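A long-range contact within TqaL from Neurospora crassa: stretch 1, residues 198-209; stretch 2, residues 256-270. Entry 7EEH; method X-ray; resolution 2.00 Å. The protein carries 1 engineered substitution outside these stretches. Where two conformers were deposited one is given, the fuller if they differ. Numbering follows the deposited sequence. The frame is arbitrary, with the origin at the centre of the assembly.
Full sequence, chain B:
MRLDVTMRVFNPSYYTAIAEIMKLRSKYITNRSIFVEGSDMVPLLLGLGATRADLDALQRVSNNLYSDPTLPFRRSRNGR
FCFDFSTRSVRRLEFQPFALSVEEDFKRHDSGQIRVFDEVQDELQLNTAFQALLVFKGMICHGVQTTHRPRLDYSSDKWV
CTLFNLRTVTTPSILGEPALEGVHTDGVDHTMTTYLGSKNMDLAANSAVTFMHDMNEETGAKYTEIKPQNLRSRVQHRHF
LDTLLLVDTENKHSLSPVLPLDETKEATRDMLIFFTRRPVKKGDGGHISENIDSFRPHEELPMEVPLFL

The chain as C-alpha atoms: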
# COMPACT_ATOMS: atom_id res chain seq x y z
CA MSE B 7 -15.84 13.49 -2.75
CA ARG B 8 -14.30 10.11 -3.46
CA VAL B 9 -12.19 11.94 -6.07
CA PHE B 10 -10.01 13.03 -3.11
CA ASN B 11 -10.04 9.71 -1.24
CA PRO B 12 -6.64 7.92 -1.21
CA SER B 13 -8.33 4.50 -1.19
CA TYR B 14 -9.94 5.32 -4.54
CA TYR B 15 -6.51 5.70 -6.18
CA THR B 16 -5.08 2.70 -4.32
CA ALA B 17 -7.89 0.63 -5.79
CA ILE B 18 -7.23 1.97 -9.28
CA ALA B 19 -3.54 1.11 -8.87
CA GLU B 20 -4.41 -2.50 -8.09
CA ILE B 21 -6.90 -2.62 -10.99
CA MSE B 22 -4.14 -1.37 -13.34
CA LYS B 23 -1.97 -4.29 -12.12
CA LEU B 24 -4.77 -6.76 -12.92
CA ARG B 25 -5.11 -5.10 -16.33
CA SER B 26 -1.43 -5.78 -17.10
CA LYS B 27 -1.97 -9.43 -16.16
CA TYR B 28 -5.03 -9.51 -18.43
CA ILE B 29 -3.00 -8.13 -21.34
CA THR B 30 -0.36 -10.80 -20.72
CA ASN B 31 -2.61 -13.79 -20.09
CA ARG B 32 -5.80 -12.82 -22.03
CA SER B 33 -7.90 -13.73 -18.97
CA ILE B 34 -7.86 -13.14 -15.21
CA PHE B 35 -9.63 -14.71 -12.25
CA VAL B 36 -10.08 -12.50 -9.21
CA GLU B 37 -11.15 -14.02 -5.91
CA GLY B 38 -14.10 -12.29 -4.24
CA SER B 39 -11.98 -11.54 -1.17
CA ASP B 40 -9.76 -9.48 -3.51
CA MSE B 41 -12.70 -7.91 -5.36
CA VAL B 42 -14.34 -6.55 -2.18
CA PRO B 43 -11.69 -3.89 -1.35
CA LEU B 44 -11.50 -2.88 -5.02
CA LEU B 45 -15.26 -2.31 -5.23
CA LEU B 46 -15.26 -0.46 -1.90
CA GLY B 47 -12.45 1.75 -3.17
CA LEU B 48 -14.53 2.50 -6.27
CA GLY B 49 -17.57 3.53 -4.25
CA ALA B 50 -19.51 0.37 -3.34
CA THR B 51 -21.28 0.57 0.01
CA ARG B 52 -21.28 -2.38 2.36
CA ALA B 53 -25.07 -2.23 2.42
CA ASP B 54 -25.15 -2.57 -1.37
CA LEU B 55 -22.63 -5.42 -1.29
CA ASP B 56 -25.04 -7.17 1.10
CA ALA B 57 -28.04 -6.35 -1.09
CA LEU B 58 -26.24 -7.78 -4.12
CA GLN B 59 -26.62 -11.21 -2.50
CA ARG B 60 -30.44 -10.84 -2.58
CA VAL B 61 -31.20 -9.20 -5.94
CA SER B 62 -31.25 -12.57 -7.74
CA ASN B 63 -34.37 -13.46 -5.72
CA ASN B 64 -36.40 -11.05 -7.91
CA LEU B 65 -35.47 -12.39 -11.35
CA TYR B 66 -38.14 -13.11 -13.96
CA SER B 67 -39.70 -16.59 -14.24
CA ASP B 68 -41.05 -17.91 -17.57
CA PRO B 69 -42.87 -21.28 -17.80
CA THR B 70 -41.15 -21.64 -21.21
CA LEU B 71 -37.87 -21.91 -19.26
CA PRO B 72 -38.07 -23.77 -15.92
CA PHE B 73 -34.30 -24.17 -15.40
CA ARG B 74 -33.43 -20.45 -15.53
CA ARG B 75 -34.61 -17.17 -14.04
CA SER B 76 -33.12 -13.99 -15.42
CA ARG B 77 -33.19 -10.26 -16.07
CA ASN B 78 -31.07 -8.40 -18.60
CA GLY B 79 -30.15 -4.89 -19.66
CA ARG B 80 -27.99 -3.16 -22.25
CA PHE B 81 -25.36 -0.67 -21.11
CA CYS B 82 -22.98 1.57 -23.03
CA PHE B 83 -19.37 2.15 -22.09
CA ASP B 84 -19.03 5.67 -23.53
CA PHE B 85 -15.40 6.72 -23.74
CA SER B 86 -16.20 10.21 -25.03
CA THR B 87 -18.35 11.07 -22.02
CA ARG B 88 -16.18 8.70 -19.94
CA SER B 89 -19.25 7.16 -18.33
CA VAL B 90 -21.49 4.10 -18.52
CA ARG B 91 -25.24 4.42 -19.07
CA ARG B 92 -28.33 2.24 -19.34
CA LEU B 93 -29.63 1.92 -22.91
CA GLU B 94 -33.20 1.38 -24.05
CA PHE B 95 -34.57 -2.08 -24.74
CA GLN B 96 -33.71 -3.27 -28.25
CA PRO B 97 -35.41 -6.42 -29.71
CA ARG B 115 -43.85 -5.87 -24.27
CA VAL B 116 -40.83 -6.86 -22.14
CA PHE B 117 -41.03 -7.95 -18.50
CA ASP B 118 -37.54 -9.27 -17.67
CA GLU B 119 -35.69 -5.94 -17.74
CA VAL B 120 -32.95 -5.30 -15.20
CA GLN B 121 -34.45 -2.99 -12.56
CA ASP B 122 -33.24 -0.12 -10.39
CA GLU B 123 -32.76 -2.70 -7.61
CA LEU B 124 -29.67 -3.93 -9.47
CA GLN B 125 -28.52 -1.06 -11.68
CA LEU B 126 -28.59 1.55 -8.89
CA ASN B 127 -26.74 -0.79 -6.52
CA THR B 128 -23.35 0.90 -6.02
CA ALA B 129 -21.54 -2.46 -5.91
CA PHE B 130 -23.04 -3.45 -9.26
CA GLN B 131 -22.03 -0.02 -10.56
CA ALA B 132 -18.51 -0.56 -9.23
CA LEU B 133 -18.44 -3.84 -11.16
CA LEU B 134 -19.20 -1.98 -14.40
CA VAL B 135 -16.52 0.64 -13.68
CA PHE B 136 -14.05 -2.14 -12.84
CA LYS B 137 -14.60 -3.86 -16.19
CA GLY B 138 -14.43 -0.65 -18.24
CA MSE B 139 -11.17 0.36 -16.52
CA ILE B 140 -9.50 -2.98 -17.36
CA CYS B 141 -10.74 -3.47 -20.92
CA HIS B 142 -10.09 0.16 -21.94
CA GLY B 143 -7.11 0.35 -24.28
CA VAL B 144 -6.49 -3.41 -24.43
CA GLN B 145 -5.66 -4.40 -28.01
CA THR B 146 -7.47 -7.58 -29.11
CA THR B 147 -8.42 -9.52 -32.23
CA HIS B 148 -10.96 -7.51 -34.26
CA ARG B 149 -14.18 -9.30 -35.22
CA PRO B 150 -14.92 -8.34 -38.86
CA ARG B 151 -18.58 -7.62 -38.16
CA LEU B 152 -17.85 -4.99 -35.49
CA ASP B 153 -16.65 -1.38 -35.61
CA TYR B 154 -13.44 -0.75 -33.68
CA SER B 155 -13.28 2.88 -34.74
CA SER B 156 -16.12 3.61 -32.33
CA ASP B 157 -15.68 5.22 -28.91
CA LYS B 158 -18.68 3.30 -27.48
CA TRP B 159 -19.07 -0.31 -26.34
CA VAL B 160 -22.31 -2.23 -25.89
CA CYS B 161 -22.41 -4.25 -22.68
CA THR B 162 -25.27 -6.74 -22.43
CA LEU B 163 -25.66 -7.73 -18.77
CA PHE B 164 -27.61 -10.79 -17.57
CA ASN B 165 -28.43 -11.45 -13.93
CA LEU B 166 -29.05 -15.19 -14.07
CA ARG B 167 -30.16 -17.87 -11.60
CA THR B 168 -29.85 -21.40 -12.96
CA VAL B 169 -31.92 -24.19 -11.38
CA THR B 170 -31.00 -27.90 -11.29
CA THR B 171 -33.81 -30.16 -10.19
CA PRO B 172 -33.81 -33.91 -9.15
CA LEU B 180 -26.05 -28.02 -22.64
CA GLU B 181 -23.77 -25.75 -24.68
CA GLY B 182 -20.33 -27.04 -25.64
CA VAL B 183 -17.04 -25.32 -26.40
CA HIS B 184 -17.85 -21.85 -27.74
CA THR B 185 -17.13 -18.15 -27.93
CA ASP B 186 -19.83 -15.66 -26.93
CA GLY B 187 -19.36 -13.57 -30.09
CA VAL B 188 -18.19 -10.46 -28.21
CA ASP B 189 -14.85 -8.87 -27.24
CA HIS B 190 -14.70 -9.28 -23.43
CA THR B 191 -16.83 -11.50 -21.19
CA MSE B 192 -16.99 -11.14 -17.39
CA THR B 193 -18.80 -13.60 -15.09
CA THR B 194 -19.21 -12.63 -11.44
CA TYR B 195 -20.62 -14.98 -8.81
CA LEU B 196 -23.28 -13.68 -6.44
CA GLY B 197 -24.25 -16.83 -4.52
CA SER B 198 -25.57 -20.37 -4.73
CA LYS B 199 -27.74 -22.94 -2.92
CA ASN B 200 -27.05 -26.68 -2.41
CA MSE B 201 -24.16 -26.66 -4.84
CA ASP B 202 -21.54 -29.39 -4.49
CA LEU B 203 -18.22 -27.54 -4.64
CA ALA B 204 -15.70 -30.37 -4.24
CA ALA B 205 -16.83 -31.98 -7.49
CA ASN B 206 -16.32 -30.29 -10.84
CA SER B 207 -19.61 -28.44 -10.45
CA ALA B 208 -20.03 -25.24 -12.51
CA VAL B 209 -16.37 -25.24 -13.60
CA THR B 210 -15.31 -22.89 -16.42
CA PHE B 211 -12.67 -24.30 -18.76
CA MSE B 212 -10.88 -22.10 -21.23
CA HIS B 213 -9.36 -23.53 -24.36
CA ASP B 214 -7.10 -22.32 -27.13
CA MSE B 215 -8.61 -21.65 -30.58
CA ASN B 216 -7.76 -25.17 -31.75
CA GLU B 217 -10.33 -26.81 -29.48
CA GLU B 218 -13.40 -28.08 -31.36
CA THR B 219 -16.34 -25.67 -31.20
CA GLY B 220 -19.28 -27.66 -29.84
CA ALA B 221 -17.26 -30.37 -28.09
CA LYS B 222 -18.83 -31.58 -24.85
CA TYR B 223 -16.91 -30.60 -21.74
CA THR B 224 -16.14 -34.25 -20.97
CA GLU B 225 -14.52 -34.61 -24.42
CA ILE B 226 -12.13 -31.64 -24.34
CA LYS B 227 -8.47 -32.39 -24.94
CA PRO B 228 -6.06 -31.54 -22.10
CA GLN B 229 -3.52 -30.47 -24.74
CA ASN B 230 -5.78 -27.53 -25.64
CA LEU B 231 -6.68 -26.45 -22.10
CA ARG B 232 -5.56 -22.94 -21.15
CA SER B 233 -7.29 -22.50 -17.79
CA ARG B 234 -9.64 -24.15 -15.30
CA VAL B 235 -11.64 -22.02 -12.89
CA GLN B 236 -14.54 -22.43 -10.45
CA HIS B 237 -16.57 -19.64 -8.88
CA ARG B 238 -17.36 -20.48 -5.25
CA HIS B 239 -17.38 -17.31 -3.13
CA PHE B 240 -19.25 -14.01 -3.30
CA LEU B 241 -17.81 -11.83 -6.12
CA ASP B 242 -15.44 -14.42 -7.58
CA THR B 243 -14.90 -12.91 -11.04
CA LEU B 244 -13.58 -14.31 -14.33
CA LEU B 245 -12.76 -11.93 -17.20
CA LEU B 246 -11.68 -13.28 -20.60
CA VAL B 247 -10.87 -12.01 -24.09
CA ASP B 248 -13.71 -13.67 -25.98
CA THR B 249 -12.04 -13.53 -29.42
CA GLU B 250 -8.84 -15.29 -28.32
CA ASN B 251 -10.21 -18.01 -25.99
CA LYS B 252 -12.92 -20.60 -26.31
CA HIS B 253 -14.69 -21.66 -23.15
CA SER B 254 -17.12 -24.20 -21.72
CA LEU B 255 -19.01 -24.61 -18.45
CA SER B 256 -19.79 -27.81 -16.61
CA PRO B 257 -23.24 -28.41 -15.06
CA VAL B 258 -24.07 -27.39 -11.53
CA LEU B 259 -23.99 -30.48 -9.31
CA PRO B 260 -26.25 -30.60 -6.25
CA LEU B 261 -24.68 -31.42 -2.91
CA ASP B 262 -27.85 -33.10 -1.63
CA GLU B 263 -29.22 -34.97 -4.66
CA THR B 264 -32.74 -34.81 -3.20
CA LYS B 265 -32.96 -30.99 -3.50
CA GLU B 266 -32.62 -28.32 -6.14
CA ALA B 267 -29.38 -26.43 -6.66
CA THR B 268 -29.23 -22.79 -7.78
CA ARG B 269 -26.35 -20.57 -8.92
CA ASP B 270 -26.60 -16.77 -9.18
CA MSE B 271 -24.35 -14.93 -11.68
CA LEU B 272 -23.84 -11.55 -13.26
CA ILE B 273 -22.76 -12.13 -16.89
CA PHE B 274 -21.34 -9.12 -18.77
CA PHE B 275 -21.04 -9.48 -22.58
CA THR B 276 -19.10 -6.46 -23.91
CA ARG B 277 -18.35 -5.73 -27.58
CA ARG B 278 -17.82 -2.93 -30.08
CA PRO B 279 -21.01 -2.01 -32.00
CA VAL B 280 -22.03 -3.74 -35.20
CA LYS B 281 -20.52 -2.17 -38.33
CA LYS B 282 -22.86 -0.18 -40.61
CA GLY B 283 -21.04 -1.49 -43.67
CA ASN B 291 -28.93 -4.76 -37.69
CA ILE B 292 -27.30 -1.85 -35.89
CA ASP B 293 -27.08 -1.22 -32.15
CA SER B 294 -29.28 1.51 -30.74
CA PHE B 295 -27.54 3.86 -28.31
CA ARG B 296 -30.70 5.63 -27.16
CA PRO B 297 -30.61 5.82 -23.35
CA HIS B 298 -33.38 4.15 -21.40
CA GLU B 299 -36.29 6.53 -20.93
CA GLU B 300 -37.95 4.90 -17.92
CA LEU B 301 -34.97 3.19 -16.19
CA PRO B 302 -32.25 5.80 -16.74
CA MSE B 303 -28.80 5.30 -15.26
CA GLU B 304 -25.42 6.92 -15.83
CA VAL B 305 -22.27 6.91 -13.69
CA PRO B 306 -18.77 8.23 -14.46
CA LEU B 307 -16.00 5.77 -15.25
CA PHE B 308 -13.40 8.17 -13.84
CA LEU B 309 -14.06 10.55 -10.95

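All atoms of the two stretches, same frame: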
# COMPACT_ATOMS: atom_id res chain seq x y z
N SER B 198 -25.04 -19.08 -4.29
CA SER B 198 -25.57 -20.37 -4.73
C SER B 198 -26.28 -21.06 -3.56
O SER B 198 -26.19 -20.63 -2.41
CB SER B 198 -24.47 -21.26 -5.28
OG SER B 198 -23.64 -21.74 -4.24
N LYS B 199 -26.94 -22.18 -3.88
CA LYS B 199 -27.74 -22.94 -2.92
C LYS B 199 -27.62 -24.42 -3.25
O LYS B 199 -27.97 -24.83 -4.36
CB LYS B 199 -29.21 -22.51 -2.97
CG LYS B 199 -30.05 -22.89 -1.73
CD LYS B 199 -31.54 -22.51 -1.92
CE LYS B 199 -32.24 -23.41 -2.95
NZ LYS B 199 -33.71 -23.14 -3.08
N ASN B 200 -27.14 -25.22 -2.29
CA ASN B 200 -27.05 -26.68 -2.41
C ASN B 200 -26.13 -27.09 -3.56
O ASN B 200 -26.38 -28.06 -4.28
CB ASN B 200 -28.44 -27.32 -2.58
CG ASN B 200 -28.38 -28.85 -2.58
OD1 ASN B 200 -27.55 -29.46 -1.90
ND2 ASN B 200 -29.24 -29.47 -3.38
N MSE B 201 -25.05 -26.36 -3.73
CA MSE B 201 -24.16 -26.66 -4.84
C MSE B 201 -22.94 -27.39 -4.33
O MSE B 201 -22.23 -26.89 -3.47
CB MSE B 201 -23.78 -25.37 -5.57
CG MSE B 201 -22.68 -25.52 -6.59
SE MSE B 201 -22.59 -23.95 -7.80
CE MSE B 201 -21.84 -22.65 -6.66
N ASP B 202 -22.70 -28.59 -4.87
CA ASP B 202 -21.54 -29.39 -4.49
C ASP B 202 -20.27 -28.77 -5.06
O ASP B 202 -20.07 -28.77 -6.27
CB ASP B 202 -21.70 -30.82 -5.00
CG ASP B 202 -20.64 -31.76 -4.45
OD1 ASP B 202 -19.86 -31.33 -3.57
OD2 ASP B 202 -20.60 -32.93 -4.89
N LEU B 203 -19.40 -28.26 -4.19
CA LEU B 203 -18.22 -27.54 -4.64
C LEU B 203 -17.03 -28.45 -4.91
O LEU B 203 -16.28 -28.22 -5.86
CB LEU B 203 -17.83 -26.48 -3.60
CG LEU B 203 -18.89 -25.38 -3.55
CD1 LEU B 203 -18.81 -24.54 -2.29
CD2 LEU B 203 -18.78 -24.50 -4.80
N ALA B 204 -16.87 -29.50 -4.10
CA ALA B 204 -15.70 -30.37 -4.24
C ALA B 204 -15.66 -31.02 -5.62
O ALA B 204 -14.58 -31.20 -6.19
CB ALA B 204 -15.71 -31.44 -3.14
N ALA B 205 -16.81 -31.37 -6.17
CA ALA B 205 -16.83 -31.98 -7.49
C ALA B 205 -16.48 -30.92 -8.54
O ALA B 205 -16.15 -29.77 -8.22
CB ALA B 205 -18.20 -32.61 -7.76
N ASN B 206 -16.48 -31.30 -9.80
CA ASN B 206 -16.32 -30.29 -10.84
C ASN B 206 -17.71 -29.80 -11.23
O ASN B 206 -18.25 -30.07 -12.31
CB ASN B 206 -15.50 -30.81 -12.00
CG ASN B 206 -14.06 -30.34 -11.93
OD1 ASN B 206 -13.53 -30.13 -10.84
ND2 ASN B 206 -13.42 -30.16 -13.08
N SER B 207 -18.31 -29.09 -10.27
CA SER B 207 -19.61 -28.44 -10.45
C SER B 207 -19.43 -26.98 -10.86
O SER B 207 -18.69 -26.22 -10.22
CB SER B 207 -20.41 -28.58 -9.15
OG SER B 207 -21.27 -27.49 -8.91
N ALA B 208 -20.08 -26.61 -11.96
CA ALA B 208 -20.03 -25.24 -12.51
C ALA B 208 -18.59 -24.75 -12.67
O ALA B 208 -18.22 -23.66 -12.22
CB ALA B 208 -20.84 -24.29 -11.64
N VAL B 209 -17.76 -25.56 -13.34
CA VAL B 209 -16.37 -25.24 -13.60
C VAL B 209 -16.27 -24.63 -14.99
O VAL B 209 -16.85 -25.17 -15.95
CB VAL B 209 -15.47 -26.49 -13.49
CG1 VAL B 209 -14.10 -26.23 -14.10
CG2 VAL B 209 -15.33 -26.90 -12.02
N SER B 256 -19.23 -26.53 -16.99
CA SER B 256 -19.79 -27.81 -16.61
C SER B 256 -21.06 -27.61 -15.80
O SER B 256 -21.26 -26.55 -15.20
CB SER B 256 -18.76 -28.60 -15.80
OG SER B 256 -18.70 -28.14 -14.46
N PRO B 257 -21.96 -28.60 -15.77
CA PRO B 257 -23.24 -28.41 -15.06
C PRO B 257 -23.05 -28.20 -13.57
O PRO B 257 -22.11 -28.70 -12.95
CB PRO B 257 -23.98 -29.73 -15.33
CG PRO B 257 -23.31 -30.32 -16.52
CD PRO B 257 -21.88 -29.91 -16.43
N VAL B 258 -23.98 -27.44 -12.98
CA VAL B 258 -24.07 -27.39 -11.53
C VAL B 258 -24.42 -28.77 -11.00
O VAL B 258 -25.34 -29.43 -11.51
CB VAL B 258 -25.11 -26.36 -11.08
CG1 VAL B 258 -25.22 -26.34 -9.56
CG2 VAL B 258 -24.75 -24.99 -11.61
N LEU B 259 -23.70 -29.22 -9.98
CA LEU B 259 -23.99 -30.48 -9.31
C LEU B 259 -24.56 -30.22 -7.93
O LEU B 259 -23.99 -29.43 -7.17
CB LEU B 259 -22.73 -31.35 -9.19
CG LEU B 259 -22.16 -31.90 -10.49
CD1 LEU B 259 -20.83 -32.59 -10.23
CD2 LEU B 259 -23.13 -32.83 -11.17
N PRO B 260 -25.68 -30.85 -7.57
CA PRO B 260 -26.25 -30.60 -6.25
C PRO B 260 -25.52 -31.39 -5.18
O PRO B 260 -25.16 -32.56 -5.38
CB PRO B 260 -27.71 -31.07 -6.40
CG PRO B 260 -27.68 -32.06 -7.53
CD PRO B 260 -26.39 -31.91 -8.30
N LEU B 261 -25.28 -30.74 -4.05
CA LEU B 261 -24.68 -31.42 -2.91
C LEU B 261 -25.60 -32.53 -2.41
O LEU B 261 -25.24 -33.71 -2.41
CB LEU B 261 -24.41 -30.40 -1.81
CG LEU B 261 -23.78 -30.95 -0.54
CD1 LEU B 261 -22.49 -31.69 -0.86
CD2 LEU B 261 -23.54 -29.81 0.44
N ASP B 262 -26.81 -32.16 -1.99
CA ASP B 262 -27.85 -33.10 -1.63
C ASP B 262 -28.68 -33.39 -2.87
O ASP B 262 -29.45 -32.53 -3.32
CB ASP B 262 -28.70 -32.52 -0.50
CG ASP B 262 -29.87 -33.42 -0.10
OD1 ASP B 262 -30.07 -34.49 -0.71
OD2 ASP B 262 -30.59 -33.03 0.84
N GLU B 263 -28.54 -34.60 -3.42
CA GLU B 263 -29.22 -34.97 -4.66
C GLU B 263 -30.74 -34.85 -4.56
O GLU B 263 -31.41 -34.76 -5.59
CB GLU B 263 -28.86 -36.40 -5.07
CG GLU B 263 -27.37 -36.72 -5.07
CD GLU B 263 -26.88 -37.24 -6.40
OE1 GLU B 263 -27.68 -37.25 -7.36
OE2 GLU B 263 -25.69 -37.64 -6.49
N THR B 264 -31.29 -34.85 -3.35
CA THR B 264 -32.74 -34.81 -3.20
C THR B 264 -33.32 -33.40 -3.32
O THR B 264 -34.55 -33.25 -3.29
CB THR B 264 -33.14 -35.41 -1.85
OG1 THR B 264 -32.94 -34.45 -0.80
CG2 THR B 264 -32.32 -36.66 -1.56
N LYS B 265 -32.49 -32.37 -3.48
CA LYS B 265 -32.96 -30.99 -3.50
C LYS B 265 -32.43 -30.25 -4.72
O LYS B 265 -31.48 -30.68 -5.38
CB LYS B 265 -32.54 -30.25 -2.23
CG LYS B 265 -32.94 -30.95 -0.95
CD LYS B 265 -32.61 -30.10 0.25
CE LYS B 265 -32.97 -30.81 1.54
NZ LYS B 265 -32.39 -30.11 2.73
N GLU B 266 -33.06 -29.12 -5.01
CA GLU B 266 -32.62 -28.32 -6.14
C GLU B 266 -31.35 -27.56 -5.79
O GLU B 266 -31.08 -27.25 -4.62
CB GLU B 266 -33.71 -27.34 -6.58
CG GLU B 266 -33.92 -26.19 -5.61
CD GLU B 266 -34.88 -25.14 -6.14
OE1 GLU B 266 -35.58 -25.43 -7.14
OE2 GLU B 266 -34.92 -24.03 -5.57
N ALA B 267 -30.56 -27.26 -6.81
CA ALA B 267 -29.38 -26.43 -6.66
C ALA B 267 -29.53 -25.20 -7.56
O ALA B 267 -29.96 -25.31 -8.70
CB ALA B 267 -28.11 -27.21 -7.02
N THR B 268 -29.17 -24.04 -7.02
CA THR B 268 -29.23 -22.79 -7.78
C THR B 268 -27.87 -22.11 -7.77
O THR B 268 -27.08 -22.28 -6.84
CB THR B 268 -30.29 -21.85 -7.20
OG1 THR B 268 -29.92 -21.47 -5.87
CG2 THR B 268 -31.64 -22.53 -7.16
N ARG B 269 -27.61 -21.31 -8.80
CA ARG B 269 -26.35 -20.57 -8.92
C ARG B 269 -26.67 -19.20 -9.48
O ARG B 269 -27.27 -19.11 -10.56
CB ARG B 269 -25.37 -21.30 -9.83
CG ARG B 269 -23.97 -20.68 -9.95
CD ARG B 269 -23.11 -21.63 -10.76
NE ARG B 269 -21.80 -21.12 -11.12
CZ ARG B 269 -21.47 -20.59 -12.30
NH1 ARG B 269 -22.38 -20.45 -13.27
NH2 ARG B 269 -20.22 -20.20 -12.51
N ASP B 270 -26.28 -18.14 -8.78
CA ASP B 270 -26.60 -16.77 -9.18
C ASP B 270 -25.36 -16.08 -9.74
O ASP B 270 -24.34 -15.98 -9.04
CB ASP B 270 -27.15 -15.97 -7.99
CG ASP B 270 -28.37 -16.64 -7.35
OD1 ASP B 270 -29.05 -17.43 -8.04
OD2 ASP B 270 -28.62 -16.39 -6.16
O HOH W 1 -32.41 -20.55 -4.56
O HOH W 2 -20.44 -30.71 -13.76
O HOH W 3 -19.13 -21.72 -10.20

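Contacts between distant parts of a chain are often held less by a large greasy core than by the systematic pairing of backbone polar groups, and residues 198-209 and 256-270 of TqaL illustrate the principle. The apolar centre is small. Met201, present as selenomethionine, directs its CA-to-CB bond away from the second stretch, yet its extended chain places SE 4.0 Å from Val258 CG1 and 3.8 Å from Arg269 CD. The other methyl of the valine, CG2, lies 4.0 Å from Ala208 CB. That same CB covers one face of the Arg269 guanidinium, 3.4 Å from NE, while the selenium sits at its edge. The arginine thus offers one face to the methyl of Ala208, while in its plane NE donates to water 3 at 2.9 Å, and this water donates in turn to Ala208 O, also at 2.9 Å. A separate apolar contact, away from this cluster, brings Ala205 CB to 3.6 Å from Leu259 CD1.

Around this cluster the backbones pair. Lys199 and Thr268 form an antiparallel hydrogen-bonded pair, with Lys199 N to Thr268 O and Thr268 N to Lys199 O both 3.0 Å; Ser198 and Arg269 form the adjoining non-hydrogen-bonded pair. Beyond Asn200 the first stretch changes partner and runs beside residues 259-261, where Leu261 N donates to Asn200 O at 2.9 Å and Asp202 N to Leu259 O at 2.8 Å, bracketing the bridge between Met201 and Pro260. Farther along, Ala208 N reaches Pro257 O at 3.1 Å, and Ser256 N reaches Val209 O at 2.9 Å.

Side chains fill gaps in this ladder. Ser207 OG accepts from Leu259 N at 3.2 Å. Ser256 OG plays both roles, donating to Asn206 O at 2.9 Å and accepting from Val209 N at 3.0 Å, so one hydroxyl joins two backbone groups. Water 2 donates to both Asn206 O and Pro257 O, each at 2.7 Å.

Toward the polar edge, Asn200 uses its amide as a two-sided connector. OD1 accepts from Asp262 N at 2.8 Å, whereas ND2 donates to Asp262 O and Glu266 O, both at 3.1 Å. Because Asp262 O also accepts from Lys265 N at 3.0 Å in a type I turn, the asparagine ties the first stretch directly to that turn. Outermost, the long arm of Lys199 carries NZ to within 2.9 Å of Glu266 OE2, a salt bridge that pairs opposite charges at the contact's exposed margin.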